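Local coordinates for protein CytC3 (Streptomyces, PDB 3GJA) that acts as a nonheme iron halogenase, probably using 2-oxoglutarate and oxygen to chlorinate an amino acid tethered to a carrier protein, at residues Y286-T291 / N300-T305. Numbering follows the deposited sequence.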
ATOM      1  N   TYR A 286       1.482  12.600 -11.490  1.00 42.15           N
ATOM      2  CA  TYR A 286       1.036  11.337 -10.925  1.00 41.10           C
ATOM      3  C   TYR A 286       0.657  10.350 -12.008  1.00 42.01           C
ATOM      4  O   TYR A 286       0.243  10.731 -13.102  1.00 43.61           O
ATOM      5  CB  TYR A 286      -0.184  11.513 -10.015  1.00 39.83           C
ATOM      6  CG  TYR A 286      -0.798  10.176  -9.635  1.00 37.32           C
ATOM      7  CD1 TYR A 286      -0.248   9.394  -8.614  1.00 37.44           C
ATOM      8  CD2 TYR A 286      -1.865   9.642 -10.365  1.00 36.66           C
ATOM      9  CE1 TYR A 286      -0.735   8.114  -8.333  1.00 34.48           C
ATOM     10  CE2 TYR A 286      -2.359   8.361 -10.094  1.00 35.75           C
ATOM     11  CZ  TYR A 286      -1.785   7.600  -9.075  1.00 36.86           C
ATOM     12  OH  TYR A 286      -2.250   6.318  -8.813  1.00 36.74           O
ATOM     13  N   GLY A 287       0.785   9.070 -11.679  1.00 41.38           N
ATOM     14  CA  GLY A 287       0.410   8.025 -12.600  1.00 37.90           C
ATOM     15  C   GLY A 287       0.262   6.727 -11.840  1.00 38.41           C
ATOM     16  O   GLY A 287       1.000   6.476 -10.892  1.00 37.35           O
ATOM     17  N   ALA A 288      -0.715   5.919 -12.225  1.00 37.66           N
ATOM     18  CA  ALA A 288      -0.900   4.621 -11.605  1.00 38.46           C
ATOM     19  C   ALA A 288       0.059   3.706 -12.375  1.00 38.64           C
ATOM     20  O   ALA A 288       0.350   3.948 -13.548  1.00 38.65           O
ATOM     21  CB  ALA A 288      -2.341   4.149 -11.769  1.00 37.08           C
ATOM     22  N   VAL A 289       0.561   2.670 -11.718  1.00 38.85           N
ATOM     23  CA  VAL A 289       1.497   1.759 -12.360  1.00 37.58           C
ATOM     24  C   VAL A 289       0.871   0.409 -12.654  1.00 38.83           C
ATOM     25  O   VAL A 289       0.337  -0.247 -11.758  1.00 39.18           O
ATOM     26  CB  VAL A 289       2.749   1.538 -11.476  1.00 38.14           C
ATOM     27  CG1 VAL A 289       3.650   0.468 -12.091  1.00 36.44           C
ATOM     28  CG2 VAL A 289       3.513   2.849 -11.324  1.00 36.54           C
ATOM     29  N   LEU A 290       0.935   0.003 -13.918  1.00 38.81           N
ATOM     30  CA  LEU A 290       0.404  -1.287 -14.343  1.00 40.05           C
ATOM     31  C   LEU A 290       1.537  -2.265 -14.034  1.00 39.34           C
ATOM     32  O   LEU A 290       2.567  -2.258 -14.706  1.00 39.27           O
ATOM     33  CB  LEU A 290       0.119  -1.268 -15.852  1.00 40.29           C
ATOM     34  CG  LEU A 290      -0.892  -2.234 -16.490  1.00 42.22           C
ATOM     35  CD1 LEU A 290      -0.243  -2.904 -17.686  1.00 40.85           C
ATOM     36  CD2 LEU A 290      -1.376  -3.264 -15.501  1.00 40.69           C
ATOM     37  N   THR A 291       1.345  -3.106 -13.025  1.00 38.35           N
ATOM     38  CA  THR A 291       2.382  -4.041 -12.607  1.00 36.58           C
ATOM     39  C   THR A 291       2.304  -5.416 -13.246  1.00 38.53           C
ATOM     40  O   THR A 291       3.229  -6.217 -13.122  1.00 37.81           O
ATOM     41  CB  THR A 291       2.356  -4.223 -11.083  1.00 35.47           C
ATOM     42  OG1 THR A 291       1.180  -4.956 -10.709  1.00 36.90           O
ATOM     43  CG2 THR A 291       2.337  -2.874 -10.390  1.00 33.07           C
ATOM     44  N   ASN A 300      -7.398   5.920 -16.357  1.00 44.32           N
ATOM     45  CA  ASN A 300      -6.574   6.399 -15.250  1.00 42.38           C
ATOM     46  C   ASN A 300      -5.283   7.027 -15.749  1.00 41.78           C
ATOM     47  O   ASN A 300      -4.822   6.712 -16.844  1.00 41.26           O
ATOM     48  CB  ASN A 300      -6.188   5.244 -14.322  1.00 41.87           C
ATOM     49  CG  ASN A 300      -7.348   4.719 -13.525  1.00 42.29           C
ATOM     50  OD1 ASN A 300      -8.111   5.486 -12.948  1.00 46.60           O
ATOM     51  ND2 ASN A 300      -7.482   3.402 -13.475  1.00 42.22           N
ATOM     52  N   ARG A 301      -4.709   7.928 -14.958  1.00 40.35           N
ATOM     53  CA  ARG A 301      -3.421   8.498 -15.322  1.00 40.34           C
ATOM     54  C   ARG A 301      -2.507   7.284 -15.158  1.00 40.62           C
ATOM     55  O   ARG A 301      -2.658   6.518 -14.205  1.00 38.96           O
ATOM     56  CB  ARG A 301      -2.996   9.600 -14.350  1.00 40.89           C
ATOM     57  CG  ARG A 301      -3.764  10.913 -14.476  1.00 43.07           C
ATOM     58  CD  ARG A 301      -3.048  12.000 -13.688  1.00 46.08           C
ATOM     59  NE  ARG A 301      -3.710  13.300 -13.728  1.00 48.06           N
ATOM     60  CZ  ARG A 301      -4.957  13.521 -13.324  1.00 50.43           C
ATOM     61  NH1 ARG A 301      -5.693  12.521 -12.850  1.00 51.63           N
ATOM     62  NH2 ARG A 301      -5.463  14.748 -13.386  1.00 50.24           N
ATOM     63  N   ILE A 302      -1.574   7.100 -16.085  1.00 41.41           N
ATOM     64  CA  ILE A 302      -0.679   5.946 -16.052  1.00 40.79           C
ATOM     65  C   ILE A 302       0.774   6.369 -16.166  1.00 41.51           C
ATOM     66  O   ILE A 302       1.103   7.288 -16.911  1.00 41.76           O
ATOM     67  CB  ILE A 302      -1.003   4.964 -17.217  1.00 41.75           C
ATOM     68  CG1 ILE A 302      -2.413   4.389 -17.041  1.00 42.23           C
ATOM     69  CG2 ILE A 302       0.037   3.839 -17.286  1.00 39.37           C
ATOM     70  CD1 ILE A 302      -2.573   3.464 -15.838  1.00 40.97           C
ATOM     71  N   ALA A 303       1.636   5.689 -15.418  1.00 41.92           N
ATOM     72  CA  ALA A 303       3.064   5.962 -15.437  1.00 40.40           C
ATOM     73  C   ALA A 303       3.765   4.688 -15.888  1.00 42.26           C
ATOM     74  O   ALA A 303       3.820   3.696 -15.156  1.00 40.99           O
ATOM     75  CB  ALA A 303       3.542   6.365 -14.048  1.00 41.28           C
ATOM     76  N   ARG A 304       4.289   4.717 -17.106  1.00 40.98           N
ATOM     77  CA  ARG A 304       4.987   3.568 -17.659  1.00 40.63           C
ATOM     78  C   ARG A 304       6.455   3.659 -17.268  1.00 40.11           C
ATOM     79  O   ARG A 304       7.153   2.655 -17.218  1.00 38.92           O
ATOM     80  CB  ARG A 304       4.839   3.558 -19.189  1.00 41.55           C
ATOM     81  CG  ARG A 304       5.716   2.546 -19.933  1.00 41.40           C
ATOM     82  CD  ARG A 304       5.148   1.134 -19.942  1.00 42.36           C
ATOM     83  NE  ARG A 304       6.099   0.204 -20.553  1.00 45.19           N
ATOM     84  CZ  ARG A 304       5.818  -1.044 -20.922  1.00 46.12           C
ATOM     85  NH1 ARG A 304       4.600  -1.540 -20.749  1.00 47.82           N
ATOM     86  NH2 ARG A 304       6.763  -1.803 -21.463  1.00 46.76           N
ATOM     87  N   THR A 305       6.910   4.873 -16.972  1.00 41.61           N
ATOM     88  CA  THR A 305       8.301   5.101 -16.604  1.00 40.80           C
ATOM     89  C   THR A 305       8.409   5.977 -15.369  1.00 41.98           C
ATOM     90  O   THR A 305       7.659   6.944 -15.219  1.00 40.07           O
ATOM     91  CB  THR A 305       9.063   5.783 -17.757  1.00 42.59           C
ATOM     92  OG1 THR A 305       9.003   4.949 -18.921  1.00 46.17           O
ATOM     93  CG2 THR A 305      10.527   6.013 -17.379  1.00 41.86           C
TER
HETATM   94  O   HOH W   1       2.453   1.633 -15.968  1.00 42.33           O
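A single beta bridge, with the hydrogen-bonding pattern of parallel strands, ties residues 286-291 to the later segment 300-305. Ala288 uses both its backbone polar atoms, reaching the two residues that flank Ile302: its N donates to Arg301 O at 2.8 Å, nearly straight (170°), and its O receives Ala303 N at 2.9 Å. In both bonds the donor sits above the carbonyl plane, and Ile302 CA adds a CA-H...O contact to the same Ala288 O.

Packing is closest where the backbones cross. With no side chain on Gly287, Ala303 CB can settle against Gly287 CA at 3.8 Å. Alongside, the extended Arg301 chain runs past the preceding carbonyl, its CD 3.6 Å from Tyr286 O, and its CB meets CD2 of the Tyr286 ring obliquely. The guanidinium travels on to bond Thr271 O through NH2. Ile302 starts away from the bridge, but the bend about its second side-chain torsion (chi2 -67°) folds CD1 back to 4.1 Å from Ala288 CB.

Beyond Ala288 direct hydrogen bonds give way to one bridging water, which accepts from Leu290 N and donates to Ala303 O (2.6 Å), while Val289 CG2 keeps a loose apolar contact with Ala303 CB. The open side is that of Ile302, which is exposed, whereas Val289 is buried.

The contact thus lays the loop 300-305 across Gly287 and Ala288, at the approach to strand 289-290, an outermost strand of the antiparallel sheet of a PhyH-family, cupin-clan fold. That strand pairs with strand 98-108 through Val289 and Cys100, Tyr286 OH reaches Trp101 O, and helix 75-82 packs on Val289 through Ile81 and Met82.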